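Local coordinates for protein phenylurea hydrolase B (Mycobacterium brisbanense, PDB 4WHB) that probably hydrolyses a non-peptide carbon-nitrogen bond in phenylurea compounds such as diuron, as a zinc-binding member of the amidohydrolase superfamily, at residues 259-264 / 284-289; 274-279 / 323-328. One frame throughout, in Å; residues are numbered along the deposited sequence.

Both contacts are buried, and both involve what surrounds strand 270-272 of the barrel. Contact 1 sets helix 257-265 against the start of helix 287-293, on the outer side of the strand. Contact 2 takes up the loop that leaves the same strand and seats it against the start of helix 326-334, close to zinc-binding His273. Their segments alternate along the chain, and Leu260 of contact 1 packs against Ala274 of contact 2. The chemistry differs with place. In contact 1 leucine packing adjoins a charged cluster that reaches a second subunit, whereas contact 2 is held by an aromatic pair and one weak amide-to-carbonyl hydrogen bond, with no salt bridge between its segments.

Contact 1 (259-264 / 284-289); sequences ALDTSV and NYLIDK
The ammonium nitrogen of Lys289 is held by two carboxylates of helix 257-265: OD1 of Asp261 and OE2 of Glu265, one helix turn further on and the stronger partner of the two. The first is a weak, rather long salt bridge, Lys289 NZ to Asp261 OD1 at 3.3 Å. The lysine chain reaches it with a bend at chi3 (59°), the bonds on either side being extended. Asp261 turns CG anti to its backbone N (chi1 -175°), which brings the carboxylate up to 284-289. Its other oxygen, OD2, has a stronger partner, Arg187 of the second subunit, so the group spans an intrachain and an intersubunit charge pair; both should favour its ionised form. OD2 also comes near Tyr285, 3.8 Å from OH, with carboxylate and ring planes 72° apart. Next to the charges Leu286 spreads its two methyls: CD1 sits over one face of the Asp261 carboxylate, 3.4 Å from CG, and CD2 meets Leu260 CD2 tip to tip at 3.6 Å, the two leucines crossing obliquely. Val264 closes the far end, its CG1 against the backbone of Lys289. Leu260 and Val264 also touch Leu271 and Ile290. Two helices flanking one parallel strand, 270-272, and packed side by side on its outer side are characteristic of the TIM barrel of the amidohydrolases.

Contact 2 (274-279 / 323-328); sequences ANYTLG and EPYATN
In the TIM-barrel fold of the amidohydrolases the loops after the strands build the active site, and 274-279 is such a loop, following strand 270-272 and zinc-binding His273. Tyr325, at the entrance to helix 326-334, reaches into the curve of the loop. The aromatic part is a T-shaped pair: Tyr276 turns its edge to the face of Tyr325, with centroids 5.8 Å apart and planes at 81°. The approach is made by Tyr276 CD1, 4.1 Å from Tyr325 CG. The side chain of Tyr276 lies close to two zinc-binding residues, its nearest atoms about 4 Å from the side chain of His273 and about 6 Å from that of Asp344. Leu320 lies against both tyrosines.

Among the polar contacts, one bond joins the segments. Asn328, with CG anti to its backbone N (chi1 163°), sends ND2 to the carbonyl O of Asn275 at 3.1 Å, a weak, bent hydrogen bond, while its OD1 takes a weak one from Ile282 N. Asn275 has CG in the crowded position between its backbone N and carbonyl carbon; that folds the amide over its neighbour, so that OD1 stands 3.7 Å above the centre of the Tyr276 ring. A hydrogen bond from Gln300 N fixes this oxygen there.

Van der Waals contacts make up the rest. Thr277 sets its methyl CG2 against the nitrogen ND2 of Asn328, Pro324 its ring carbons CB and CG against the carbonyl O of Gly279, and Leu278 CD2 meets the hydroxyl at the tip, 4.0 Å from Tyr325 OH. The loop passes this hydroxyl end of the ring: OH is 3.6 Å from Leu278 CA, and the backbone N of Gly279 lies in the ring plane at its edge.

Contact 1 (259-264 / 284-289)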
ATOM      1  N   ALA C 259       6.744   1.040  31.578  1.00 27.24           N
ATOM      2  CA  ALA C 259       7.705   1.942  30.899  1.00 36.57           C
ATOM      3  C   ALA C 259       7.597   3.349  31.370  1.00 30.40           C
ATOM      4  O   ALA C 259       8.537   4.128  31.218  1.00 42.50           O
ATOM      5  CB  ALA C 259       7.564   1.921  29.367  1.00 38.14           C
ATOM      6  N   LEU C 260       6.435   3.680  31.948  1.00 30.79           N
ATOM      7  CA  LEU C 260       6.277   4.891  32.753  1.00 40.18           C
ATOM      8  C   LEU C 260       6.800   4.534  34.115  1.00 17.79           C
ATOM      9  O   LEU C 260       7.597   5.223  34.682  1.00 30.05           O
ATOM     10  CB  LEU C 260       4.800   5.297  32.803  1.00 35.61           C
ATOM     11  CG  LEU C 260       4.495   6.774  33.074  1.00 25.54           C
ATOM     12  CD1 LEU C 260       3.253   7.141  32.292  1.00 27.63           C
ATOM     13  CD2 LEU C 260       4.309   7.067  34.557  1.00 24.45           C
ATOM     14  N   ASP C 261       6.314   3.412  34.607  1.00 25.78           N
ATOM     15  CA  ASP C 261       6.731   2.819  35.875  1.00 33.76           C
ATOM     16  C   ASP C 261       8.248   2.706  35.910  1.00 18.56           C
ATOM     17  O   ASP C 261       8.885   3.133  36.865  1.00 16.72           O
ATOM     18  CB  ASP C 261       6.074   1.445  36.043  1.00 36.08           C
ATOM     19  CG  ASP C 261       6.365   0.797  37.405  1.00 31.15           C
ATOM     20  OD1 ASP C 261       7.470   0.960  37.945  1.00 40.56           O
ATOM     21  OD2 ASP C 261       5.482   0.094  37.962  1.00 25.14           O
ATOM     22  N   THR C 262       8.793   2.156  34.837  1.00 15.36           N
ATOM     23  CA  THR C 262      10.219   1.956  34.719  1.00 19.20           C
ATOM     24  C   THR C 262      10.938   3.301  34.639  1.00 27.15           C
ATOM     25  O   THR C 262      11.983   3.491  35.279  1.00 30.10           O
ATOM     26  CB  THR C 262      10.566   1.151  33.465  1.00 36.20           C
ATOM     27  OG1 THR C 262       9.686   0.031  33.362  1.00 36.36           O
ATOM     28  CG2 THR C 262      11.975   0.621  33.586  1.00 38.58           C
ATOM     29  N   SER C 263      10.355   4.232  33.886  1.00 36.50           N
ATOM     30  CA  SER C 263      10.875   5.596  33.779  1.00 19.29           C
ATOM     31  C   SER C 263      10.926   6.295  35.123  1.00 15.81           C
ATOM     32  O   SER C 263      11.818   7.116  35.351  1.00 40.64           O
ATOM     33  CB  SER C 263      10.008   6.417  32.847  1.00 19.97           C
ATOM     34  OG  SER C 263       9.856   5.766  31.600  1.00 33.20           O
ATOM     35  N   VAL C 264       9.979   5.965  36.000  1.00  9.88           N
ATOM     36  CA  VAL C 264       9.969   6.459  37.356  1.00 13.87           C
ATOM     37  C   VAL C 264      11.034   5.744  38.187  1.00 12.52           C
ATOM     38  O   VAL C 264      11.683   6.350  39.012  1.00 12.35           O
ATOM     39  CB  VAL C 264       8.591   6.264  38.006  1.00 18.97           C
ATOM     40  CG1 VAL C 264       8.574   6.817  39.433  1.00 13.23           C
ATOM     41  CG2 VAL C 264       7.515   6.948  37.200  1.00 29.38           C
ATOM     42  N   ASN C 284      -3.785   3.328  40.161  1.00 40.04           N
ATOM     43  CA  ASN C 284      -3.722   4.162  41.322  1.00 48.60           C
ATOM     44  C   ASN C 284      -2.824   3.488  42.244  1.00 45.74           C
ATOM     45  O   ASN C 284      -3.276   2.793  43.147  1.00 43.01           O
ATOM     46  CB  ASN C 284      -5.050   4.440  41.984  1.00 66.53           C
ATOM     47  CG  ASN C 284      -5.469   5.860  41.739  1.00 66.60           C
ATOM     48  OD1 ASN C 284      -5.310   6.303  40.604  1.00 61.25           O
ATOM     49  ND2 ASN C 284      -5.883   6.619  42.781  1.00 62.46           N
ATOM     50  N   TYR C 285      -1.546   3.658  41.948  1.00 32.13           N
ATOM     51  CA  TYR C 285      -0.419   3.031  42.652  1.00 32.42           C
ATOM     52  C   TYR C 285       0.810   3.885  42.367  1.00 34.16           C
ATOM     53  O   TYR C 285       1.416   4.456  43.272  1.00 39.21           O
ATOM     54  CB  TYR C 285      -0.288   1.538  42.184  1.00 44.43           C
ATOM     55  CG  TYR C 285       1.083   0.898  42.027  1.00 48.11           C
ATOM     56  CD1 TYR C 285       2.077   1.080  42.986  1.00 60.88           C
ATOM     57  CD2 TYR C 285       1.370   0.069  40.934  1.00 24.62           C
ATOM     58  CE1 TYR C 285       3.328   0.481  42.858  1.00 62.83           C
ATOM     59  CE2 TYR C 285       2.626  -0.497  40.769  1.00 43.61           C
ATOM     60  CZ  TYR C 285       3.597  -0.315  41.744  1.00 60.86           C
ATOM     61  OH  TYR C 285       4.841  -0.913  41.598  1.00 57.43           O
ATOM     62  N   LEU C 286       1.134   3.924  41.074  1.00 27.11           N
ATOM     63  CA  LEU C 286       2.188   4.731  40.436  1.00 20.06           C
ATOM     64  C   LEU C 286       2.117   6.236  40.674  1.00 24.69           C
ATOM     65  O   LEU C 286       3.147   6.908  40.776  1.00 13.52           O
ATOM     66  CB  LEU C 286       2.110   4.519  38.919  1.00 13.22           C
ATOM     67  CG  LEU C 286       3.409   4.411  38.116  1.00 19.12           C
ATOM     68  CD1 LEU C 286       4.144   3.162  38.551  1.00 26.20           C
ATOM     69  CD2 LEU C 286       3.163   4.395  36.619  1.00 18.50           C
ATOM     70  N   ILE C 287       0.908   6.775  40.709  1.00 35.44           N
ATOM     71  CA  ILE C 287       0.712   8.196  41.009  1.00 27.39           C
ATOM     72  C   ILE C 287       1.409   8.477  42.328  1.00 31.00           C
ATOM     73  O   ILE C 287       2.145   9.455  42.464  1.00 34.83           O
ATOM     74  CB  ILE C 287      -0.773   8.585  41.132  1.00 26.94           C
ATOM     75  CG1 ILE C 287      -1.422   8.705  39.751  1.00 25.94           C
ATOM     76  CG2 ILE C 287      -0.911   9.915  41.841  1.00 36.97           C
ATOM     77  CD1 ILE C 287      -2.548   7.748  39.508  1.00 24.66           C
ATOM     78  N   ASP C 288       1.210   7.574  43.282  1.00 36.71           N
ATOM     79  CA  ASP C 288       1.808   7.722  44.592  1.00 27.49           C
ATOM     80  C   ASP C 288       3.216   7.198  44.652  1.00 23.04           C
ATOM     81  O   ASP C 288       3.774   7.084  45.729  1.00 33.24           O
ATOM     82  CB  ASP C 288       0.947   7.056  45.669  1.00 46.45           C
ATOM     83  CG  ASP C 288      -0.028   8.031  46.287  1.00 65.36           C
ATOM     84  OD1 ASP C 288       0.337   8.796  47.252  1.00 75.48           O
ATOM     85  OD2 ASP C 288      -1.153   8.055  45.733  1.00 58.89           O
ATOM     86  N   LYS C 289       3.751   6.820  43.501  1.00 18.82           N
ATOM     87  CA  LYS C 289       5.193   6.625  43.344  1.00 26.08           C
ATOM     88  C   LYS C 289       5.847   7.875  42.759  1.00 22.20           C
ATOM     89  O   LYS C 289       6.758   8.420  43.371  1.00 24.54           O
ATOM     90  CB  LYS C 289       5.516   5.390  42.521  1.00 15.37           C
ATOM     91  CG  LYS C 289       5.897   4.215  43.432  1.00 19.40           C
ATOM     92  CD  LYS C 289       6.097   2.904  42.694  1.00 38.07           C
ATOM     93  CE  LYS C 289       7.189   3.084  41.666  1.00 25.29           C
ATOM     94  NZ  LYS C 289       7.731   1.803  41.167  1.00 41.39           N
TER

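Contact 2 (274-279 / 323-328)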
ATOM      1  N   ALA C 274       3.510  11.736  30.498  1.00 30.71           N
ATOM      2  CA  ALA C 274       3.179  10.591  31.354  1.00 19.71           C
ATOM      3  C   ALA C 274       1.695  10.366  31.333  1.00 15.98           C
ATOM      4  O   ALA C 274       1.222   9.319  31.703  1.00 15.17           O
ATOM      5  CB  ALA C 274       3.655  10.838  32.782  1.00 22.97           C
ATOM      6  N   ASN C 275       0.955  11.359  30.870  1.00 24.80           N
ATOM      7  CA  ASN C 275      -0.497  11.216  30.768  1.00 23.37           C
ATOM      8  C   ASN C 275      -0.968  10.303  29.642  1.00 26.10           C
ATOM      9  O   ASN C 275      -2.034   9.716  29.738  1.00 16.12           O
ATOM     10  CB  ASN C 275      -1.192  12.571  30.677  1.00 22.91           C
ATOM     11  CG  ASN C 275      -1.278  13.083  29.296  1.00 20.38           C
ATOM     12  OD1 ASN C 275      -0.303  13.620  28.748  1.00 21.24           O
ATOM     13  ND2 ASN C 275      -2.443  12.947  28.709  1.00 31.40           N
ATOM     14  N   TYR C 276      -0.201  10.181  28.568  1.00 28.61           N
ATOM     15  CA  TYR C 276      -0.586   9.235  27.530  1.00 19.34           C
ATOM     16  C   TYR C 276       0.005   7.903  27.889  1.00 25.88           C
ATOM     17  O   TYR C 276       1.207   7.640  27.663  1.00 43.88           O
ATOM     18  CB  TYR C 276      -0.087   9.667  26.168  1.00 16.25           C
ATOM     19  CG  TYR C 276      -0.524  11.039  25.748  1.00 16.70           C
ATOM     20  CD1 TYR C 276      -1.815  11.491  25.966  1.00 19.38           C
ATOM     21  CD2 TYR C 276       0.347  11.865  25.096  1.00 18.90           C
ATOM     22  CE1 TYR C 276      -2.200  12.761  25.547  1.00 26.85           C
ATOM     23  CE2 TYR C 276      -0.014  13.118  24.696  1.00 20.43           C
ATOM     24  CZ  TYR C 276      -1.296  13.556  24.922  1.00 24.28           C
ATOM     25  OH  TYR C 276      -1.651  14.805  24.496  1.00 34.26           O
ATOM     26  N   THR C 277      -0.835   7.075  28.479  1.00 23.63           N
ATOM     27  CA  THR C 277      -0.443   5.754  28.908  1.00 18.15           C
ATOM     28  C   THR C 277      -1.062   4.737  27.954  1.00 13.82           C
ATOM     29  O   THR C 277      -0.958   3.527  28.153  1.00 38.87           O
ATOM     30  CB  THR C 277      -0.820   5.561  30.389  1.00 14.67           C
ATOM     31  OG1 THR C 277      -0.641   4.225  30.782  1.00 28.44           O
ATOM     32  CG2 THR C 277      -2.230   5.986  30.660  1.00 18.02           C
ATOM     33  N   LEU C 278      -1.689   5.232  26.894  1.00 21.69           N
ATOM     34  CA  LEU C 278      -2.262   4.395  25.802  1.00 29.01           C
ATOM     35  C   LEU C 278      -3.110   3.247  26.291  1.00 14.83           C
ATOM     36  O   LEU C 278      -2.781   2.117  26.057  1.00 15.26           O
ATOM     37  CB  LEU C 278      -1.142   3.823  24.938  1.00 12.86           C
ATOM     38  CG  LEU C 278      -0.424   4.740  23.958  1.00 14.45           C
ATOM     39  CD1 LEU C 278      -0.064   3.947  22.716  1.00 14.71           C
ATOM     40  CD2 LEU C 278      -1.219   5.973  23.563  1.00 25.11           C
ATOM     41  N   GLY C 279      -4.207   3.533  26.950  1.00  7.46           N
ATOM     42  CA  GLY C 279      -4.873   2.512  27.702  1.00  8.73           C
ATOM     43  C   GLY C 279      -5.636   2.968  28.907  1.00 11.46           C
ATOM     44  O   GLY C 279      -6.364   3.940  28.918  1.00 12.77           O
ATOM     45  N   GLU C 323     -11.332  10.635  26.716  1.00 29.94           N
ATOM     46  CA  GLU C 323     -11.004   9.219  26.876  1.00 33.62           C
ATOM     47  C   GLU C 323     -10.067   9.109  28.090  1.00 31.37           C
ATOM     48  O   GLU C 323      -9.757  10.151  28.696  1.00 28.95           O
ATOM     49  CB  GLU C 323     -10.424   8.713  25.499  1.00 35.55           C
ATOM     50  CG  GLU C 323     -11.367   9.002  24.326  1.00 32.19           C
ATOM     51  CD  GLU C 323     -11.430   7.873  23.310  1.00 22.97           C
ATOM     52  OE1 GLU C 323     -12.325   7.002  23.455  1.00 29.81           O
ATOM     53  OE2 GLU C 323     -10.609   7.853  22.352  1.00 19.62           O
ATOM     54  N   PRO C 324      -9.571   7.900  28.445  1.00 17.52           N
ATOM     55  CA  PRO C 324      -8.807   7.768  29.716  1.00 39.27           C
ATOM     56  C   PRO C 324      -7.704   8.831  30.009  1.00 29.53           C
ATOM     57  O   PRO C 324      -7.239   8.894  31.128  1.00 14.05           O
ATOM     58  CB  PRO C 324      -8.140   6.385  29.622  1.00 16.67           C
ATOM     59  CG  PRO C 324      -8.949   5.683  28.641  1.00 35.08           C
ATOM     60  CD  PRO C 324      -9.415   6.702  27.644  1.00 15.59           C
ATOM     61  N   TYR C 325      -7.293   9.645  29.030  1.00 23.60           N
ATOM     62  CA  TYR C 325      -6.113  10.483  29.203  1.00 31.56           C
ATOM     63  C   TYR C 325      -6.243  11.689  30.084  1.00 33.86           C
ATOM     64  O   TYR C 325      -5.378  11.915  30.927  1.00 19.66           O
ATOM     65  CB  TYR C 325      -5.565  10.897  27.852  1.00 23.36           C
ATOM     66  CG  TYR C 325      -5.424   9.712  26.974  1.00 23.59           C
ATOM     67  CD1 TYR C 325      -4.998   8.497  27.497  1.00 24.69           C
ATOM     68  CD2 TYR C 325      -5.783   9.768  25.678  1.00 23.61           C
ATOM     69  CE1 TYR C 325      -4.894   7.399  26.726  1.00 14.27           C
ATOM     70  CE2 TYR C 325      -5.676   8.673  24.901  1.00 23.27           C
ATOM     71  CZ  TYR C 325      -5.204   7.496  25.440  1.00 20.00           C
ATOM     72  OH  TYR C 325      -5.062   6.381  24.654  1.00 42.36           O
ATOM     73  N   ALA C 326      -7.281  12.483  29.910  1.00 24.07           N
ATOM     74  CA  ALA C 326      -7.510  13.598  30.841  1.00 21.27           C
ATOM     75  C   ALA C 326      -8.093  13.127  32.199  1.00 22.46           C
ATOM     76  O   ALA C 326      -7.765  13.659  33.251  1.00 26.11           O
ATOM     77  CB  ALA C 326      -8.441  14.590  30.215  1.00 29.51           C
ATOM     78  N   THR C 327      -8.929  12.103  32.142  1.00 26.11           N
ATOM     79  CA  THR C 327      -9.540  11.483  33.293  1.00 41.05           C
ATOM     80  C   THR C 327      -8.475  10.820  34.165  1.00 30.30           C
ATOM     81  O   THR C 327      -8.755  10.264  35.227  1.00 40.05           O
ATOM     82  CB  THR C 327     -10.620  10.444  32.839  1.00 50.71           C
ATOM     83  OG1 THR C 327      -9.999   9.226  32.406  1.00 49.49           O
ATOM     84  CG2 THR C 327     -11.486  10.998  31.706  1.00 27.80           C
ATOM     85  N   ASN C 328      -7.254  10.892  33.660  1.00 29.68           N
ATOM     86  CA  ASN C 328      -6.048  10.367  34.280  1.00 30.04           C
ATOM     87  C   ASN C 328      -5.122  11.472  34.858  1.00 42.85           C
ATOM     88  O   ASN C 328      -4.506  11.288  35.923  1.00 40.16           O
ATOM     89  CB  ASN C 328      -5.314   9.506  33.236  1.00 32.79           C
ATOM     90  CG  ASN C 328      -3.876   9.239  33.579  1.00 28.52           C
ATOM     91  OD1 ASN C 328      -3.500   9.276  34.726  1.00 33.14           O
ATOM     92  ND2 ASN C 328      -3.078   8.922  32.576  1.00 20.62           N
TER